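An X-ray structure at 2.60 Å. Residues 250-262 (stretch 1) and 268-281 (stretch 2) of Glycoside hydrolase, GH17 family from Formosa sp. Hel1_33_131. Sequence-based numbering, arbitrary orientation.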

# COMPACT_ATOMS: atom_id res chain seq x y z
N TYR A 250 -18.24 -6.96 -4.90
CA TYR A 250 -19.04 -6.74 -3.67
C TYR A 250 -19.42 -8.01 -2.91
O TYR A 250 -19.79 -7.91 -1.74
CB TYR A 250 -20.33 -5.93 -3.96
CG TYR A 250 -20.05 -4.51 -4.23
CD1 TYR A 250 -19.89 -3.61 -3.19
CD2 TYR A 250 -19.89 -4.06 -5.54
CE1 TYR A 250 -19.58 -2.27 -3.44
CE2 TYR A 250 -19.60 -2.73 -5.80
CZ TYR A 250 -19.42 -1.85 -4.76
OH TYR A 250 -19.15 -0.55 -5.05
N ASN A 251 -19.37 -9.16 -3.55
CA ASN A 251 -19.60 -10.41 -2.87
C ASN A 251 -18.92 -11.55 -3.64
O ASN A 251 -19.56 -12.36 -4.29
CB ASN A 251 -21.09 -10.68 -2.66
CG ASN A 251 -21.35 -12.00 -1.92
OD1 ASN A 251 -20.50 -12.46 -1.11
ND2 ASN A 251 -22.49 -12.63 -2.23
N PRO A 252 -17.60 -11.62 -3.51
CA PRO A 252 -16.77 -12.40 -4.42
C PRO A 252 -16.61 -13.88 -4.14
O PRO A 252 -15.77 -14.52 -4.81
CB PRO A 252 -15.42 -11.68 -4.35
CG PRO A 252 -15.38 -11.10 -2.99
CD PRO A 252 -16.80 -10.82 -2.57
N ILE A 253 -17.40 -14.45 -3.24
CA ILE A 253 -17.16 -15.84 -2.78
C ILE A 253 -17.30 -16.88 -3.91
O ILE A 253 -16.64 -17.92 -3.87
CB ILE A 253 -18.00 -16.21 -1.53
CG1 ILE A 253 -17.58 -15.45 -0.23
CG2 ILE A 253 -17.91 -17.70 -1.20
CD1 ILE A 253 -17.23 -13.96 -0.29
N PHE A 254 -18.06 -16.56 -4.94
CA PHE A 254 -18.28 -17.41 -6.13
C PHE A 254 -17.24 -17.24 -7.25
O PHE A 254 -17.21 -18.01 -8.20
CB PHE A 254 -19.69 -17.11 -6.72
CG PHE A 254 -19.75 -15.83 -7.51
CD1 PHE A 254 -19.46 -15.83 -8.88
CD2 PHE A 254 -20.03 -14.61 -6.90
CE1 PHE A 254 -19.48 -14.66 -9.61
CE2 PHE A 254 -20.04 -13.43 -7.63
CZ PHE A 254 -19.76 -13.46 -8.99
N TRP A 255 -16.43 -16.20 -7.15
CA TRP A 255 -15.59 -15.74 -8.27
C TRP A 255 -14.12 -16.07 -8.03
O TRP A 255 -13.53 -15.60 -7.06
CB TRP A 255 -15.76 -14.23 -8.44
CG TRP A 255 -14.95 -13.63 -9.52
CD1 TRP A 255 -13.92 -12.76 -9.37
CD2 TRP A 255 -15.08 -13.85 -10.91
NE1 TRP A 255 -13.40 -12.44 -10.56
CE2 TRP A 255 -14.10 -13.10 -11.54
CE3 TRP A 255 -15.93 -14.63 -11.68
CZ2 TRP A 255 -13.94 -13.09 -12.93
CZ3 TRP A 255 -15.77 -14.62 -13.05
CH2 TRP A 255 -14.79 -13.86 -13.66
N GLY A 256 -13.56 -16.87 -8.92
CA GLY A 256 -12.15 -17.16 -8.90
C GLY A 256 -11.78 -18.43 -9.62
O GLY A 256 -12.60 -19.05 -10.31
N VAL A 257 -10.51 -18.78 -9.50
CA VAL A 257 -9.98 -20.09 -9.88
C VAL A 257 -9.65 -20.74 -8.55
O VAL A 257 -8.84 -20.21 -7.78
CB VAL A 257 -8.74 -19.95 -10.77
CG1 VAL A 257 -8.21 -21.32 -11.17
CG2 VAL A 257 -9.07 -19.16 -12.01
N PHE A 258 -10.31 -21.87 -8.27
CA PHE A 258 -10.28 -22.51 -6.93
C PHE A 258 -9.58 -23.86 -6.98
O PHE A 258 -9.81 -24.67 -7.90
CB PHE A 258 -11.71 -22.71 -6.38
CG PHE A 258 -12.47 -21.41 -6.10
CD1 PHE A 258 -12.41 -20.81 -4.84
CD2 PHE A 258 -13.27 -20.83 -7.07
CE1 PHE A 258 -13.11 -19.64 -4.57
CE2 PHE A 258 -13.96 -19.67 -6.82
CZ PHE A 258 -13.89 -19.08 -5.56
N GLY A 259 -8.72 -24.10 -6.00
CA GLY A 259 -7.99 -25.37 -5.83
C GLY A 259 -7.41 -26.02 -7.08
O GLY A 259 -6.65 -25.39 -7.81
N ASP A 260 -7.81 -27.27 -7.30
CA ASP A 260 -7.34 -28.10 -8.41
C ASP A 260 -7.49 -27.49 -9.79
O ASP A 260 -6.81 -27.93 -10.72
CB ASP A 260 -8.06 -29.46 -8.41
CG ASP A 260 -7.45 -30.44 -7.40
OD1 ASP A 260 -6.21 -30.58 -7.37
OD2 ASP A 260 -8.22 -31.07 -6.64
N GLU A 261 -8.37 -26.49 -9.93
CA GLU A 261 -8.59 -25.77 -11.19
C GLU A 261 -7.32 -25.12 -11.78
O GLU A 261 -7.21 -24.99 -12.99
CB GLU A 261 -9.70 -24.72 -11.06
CG GLU A 261 -11.10 -25.31 -10.96
CD GLU A 261 -12.13 -24.37 -10.36
OE1 GLU A 261 -11.93 -23.12 -10.33
OE2 GLU A 261 -13.17 -24.88 -9.87
N THR A 262 -6.35 -24.79 -10.91
CA THR A 262 -5.02 -24.28 -11.30
C THR A 262 -4.32 -25.19 -12.31
O THR A 262 -3.66 -24.71 -13.22
CB THR A 262 -4.10 -24.25 -10.07
OG1 THR A 262 -4.59 -23.29 -9.13
CG2 THR A 262 -2.61 -23.95 -10.41
N LYS A 268 -10.26 -23.56 -19.90
CA LYS A 268 -11.17 -24.28 -19.00
C LYS A 268 -11.40 -23.53 -17.71
O LYS A 268 -12.52 -23.49 -17.22
CB LYS A 268 -10.69 -25.73 -18.73
CG LYS A 268 -11.29 -26.66 -19.79
CD LYS A 268 -10.69 -28.03 -19.97
CE LYS A 268 -11.46 -28.84 -21.02
NZ LYS A 268 -10.56 -29.50 -22.00
N ARG A 269 -10.34 -22.91 -17.19
CA ARG A 269 -10.46 -22.06 -16.00
C ARG A 269 -11.48 -20.93 -16.16
O ARG A 269 -12.27 -20.67 -15.25
CB ARG A 269 -9.09 -21.51 -15.62
CG ARG A 269 -8.26 -22.54 -14.90
CD ARG A 269 -6.80 -22.65 -15.34
NE ARG A 269 -5.93 -21.67 -14.78
CZ ARG A 269 -4.77 -21.27 -15.32
NH1 ARG A 269 -4.25 -21.75 -16.46
NH2 ARG A 269 -4.13 -20.34 -14.65
N ILE A 270 -11.44 -20.25 -17.31
CA ILE A 270 -12.41 -19.20 -17.61
C ILE A 270 -13.83 -19.78 -17.72
O ILE A 270 -14.74 -19.26 -17.09
CB ILE A 270 -11.99 -18.37 -18.85
CG1 ILE A 270 -10.78 -17.52 -18.48
CG2 ILE A 270 -13.12 -17.47 -19.32
CD1 ILE A 270 -10.17 -16.76 -19.63
N ASP A 271 -14.00 -20.86 -18.49
CA ASP A 271 -15.31 -21.52 -18.63
C ASP A 271 -15.94 -21.87 -17.27
O ASP A 271 -17.11 -21.57 -17.04
CB ASP A 271 -15.21 -22.78 -19.49
CG ASP A 271 -15.09 -22.49 -20.99
OD1 ASP A 271 -15.54 -21.41 -21.45
OD2 ASP A 271 -14.56 -23.36 -21.74
N ILE A 272 -15.17 -22.48 -16.39
CA ILE A 272 -15.65 -22.92 -15.07
C ILE A 272 -16.02 -21.73 -14.23
O ILE A 272 -17.04 -21.74 -13.53
CB ILE A 272 -14.57 -23.77 -14.33
CG1 ILE A 272 -14.52 -25.16 -14.94
CG2 ILE A 272 -14.84 -23.91 -12.84
CD1 ILE A 272 -13.21 -25.87 -14.70
N ALA A 273 -15.18 -20.70 -14.25
CA ALA A 273 -15.41 -19.51 -13.44
C ALA A 273 -16.66 -18.77 -13.92
O ALA A 273 -17.49 -18.36 -13.10
CB ALA A 273 -14.21 -18.60 -13.48
N MET A 274 -16.78 -18.61 -15.24
CA MET A 274 -17.93 -17.98 -15.84
C MET A 274 -19.22 -18.78 -15.64
O MET A 274 -20.29 -18.18 -15.47
CB MET A 274 -17.70 -17.67 -17.32
CG MET A 274 -16.71 -16.54 -17.58
SD MET A 274 -16.97 -15.07 -16.57
CE MET A 274 -18.52 -14.51 -17.25
N ASN A 275 -19.13 -20.10 -15.64
CA ASN A 275 -20.29 -20.90 -15.28
C ASN A 275 -20.78 -20.63 -13.86
O ASN A 275 -21.98 -20.58 -13.61
CB ASN A 275 -20.03 -22.39 -15.47
CG ASN A 275 -21.32 -23.19 -15.33
OD1 ASN A 275 -22.09 -23.31 -16.28
ND2 ASN A 275 -21.56 -23.73 -14.14
N ARG A 276 -19.86 -20.43 -12.92
CA ARG A 276 -20.27 -20.07 -11.57
C ARG A 276 -21.03 -18.72 -11.54
O ARG A 276 -21.95 -18.56 -10.72
CB ARG A 276 -19.07 -20.04 -10.60
CG ARG A 276 -18.73 -21.38 -9.95
CD ARG A 276 -17.66 -21.22 -8.86
NE ARG A 276 -16.36 -20.88 -9.44
CZ ARG A 276 -15.42 -21.75 -9.83
NH1 ARG A 276 -15.59 -23.06 -9.69
NH2 ARG A 276 -14.28 -21.32 -10.38
N ALA A 277 -20.63 -17.78 -12.39
CA ALA A 277 -21.28 -16.49 -12.50
C ALA A 277 -22.70 -16.63 -13.01
O ALA A 277 -23.62 -15.95 -12.52
CB ALA A 277 -20.48 -15.58 -13.42
N LYS A 278 -22.89 -17.48 -14.01
CA LYS A 278 -24.22 -17.78 -14.52
C LYS A 278 -25.08 -18.40 -13.42
O LYS A 278 -26.19 -17.96 -13.16
CB LYS A 278 -24.13 -18.72 -15.70
CG LYS A 278 -25.45 -19.34 -16.15
CD LYS A 278 -25.25 -20.83 -16.36
CE LYS A 278 -26.43 -21.40 -17.12
NZ LYS A 278 -26.42 -22.88 -17.22
N THR A 279 -24.56 -19.40 -12.76
CA THR A 279 -25.28 -20.08 -11.70
C THR A 279 -25.69 -19.17 -10.56
O THR A 279 -26.76 -19.34 -9.95
CB THR A 279 -24.34 -21.21 -11.21
OG1 THR A 279 -24.55 -22.37 -12.03
CG2 THR A 279 -24.52 -21.52 -9.76
N TYR A 280 -24.81 -18.23 -10.25
CA TYR A 280 -25.09 -17.24 -9.22
C TYR A 280 -26.33 -16.43 -9.56
O TYR A 280 -27.17 -16.19 -8.70
CB TYR A 280 -23.87 -16.34 -9.11
CG TYR A 280 -23.88 -15.36 -7.99
CD1 TYR A 280 -23.48 -15.75 -6.71
CD2 TYR A 280 -24.24 -14.05 -8.22
CE1 TYR A 280 -23.47 -14.84 -5.67
CE2 TYR A 280 -24.23 -13.12 -7.19
CZ TYR A 280 -23.85 -13.51 -5.91
OH TYR A 280 -23.86 -12.57 -4.90
N ALA A 281 -26.43 -15.98 -10.81
CA ALA A 281 -27.61 -15.24 -11.30
C ALA A 281 -28.87 -16.09 -11.23
O ALA A 281 -29.93 -15.60 -10.83
CB ALA A 281 -27.40 -14.73 -12.73

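A helix can hold an irregular segment against its side by pairing apolar contacts with one well-placed arginine, as this glycoside hydrolase illustrates. At the apolar centre, the ring of Phe 254 stacks face to face on that of Tyr 280, with planes 25° apart and CD2 of Phe 254 lying 3.6 Å from CD1 of Tyr 280. Phe 254 also reaches the helix backbone at Ala 277, with CE1 of Phe 254 3.9 Å from CA of Ala 277. The CA-to-CB bond of Trp 255 points away from the helix, yet its indole comes nearer, presenting its edge to Met 274, with Trp 255 CZ3 3.7 Å from Met 274 SD. Stretch 2 is helical throughout; stretch 1 runs beside it mostly as loop, with a short strand at 257-258, and the closest pair of CA atoms, Gly 256 CA and Ala 273 CA, is 6.1 Å apart.

Arg 276 then gathers polar groups of stretch 1. Arg 276 NH2 donates to Gly 256 O (2.8 Å) and to Glu 261 OE1 (3.0 Å), while Arg 276 NH1 donates to Glu 261 OE2 (3.0 Å), making a two-pronged salt bridge; Arg 276 NE adds a weak bond to Phe 254 O (3.2 Å). Glu 261 OE1 also accepts Phe 258 N (2.9 Å), tying the carboxylate to the strand backbone. Farther out, Asn 251 ND2 donates to Tyr 280 OH (3.0 Å).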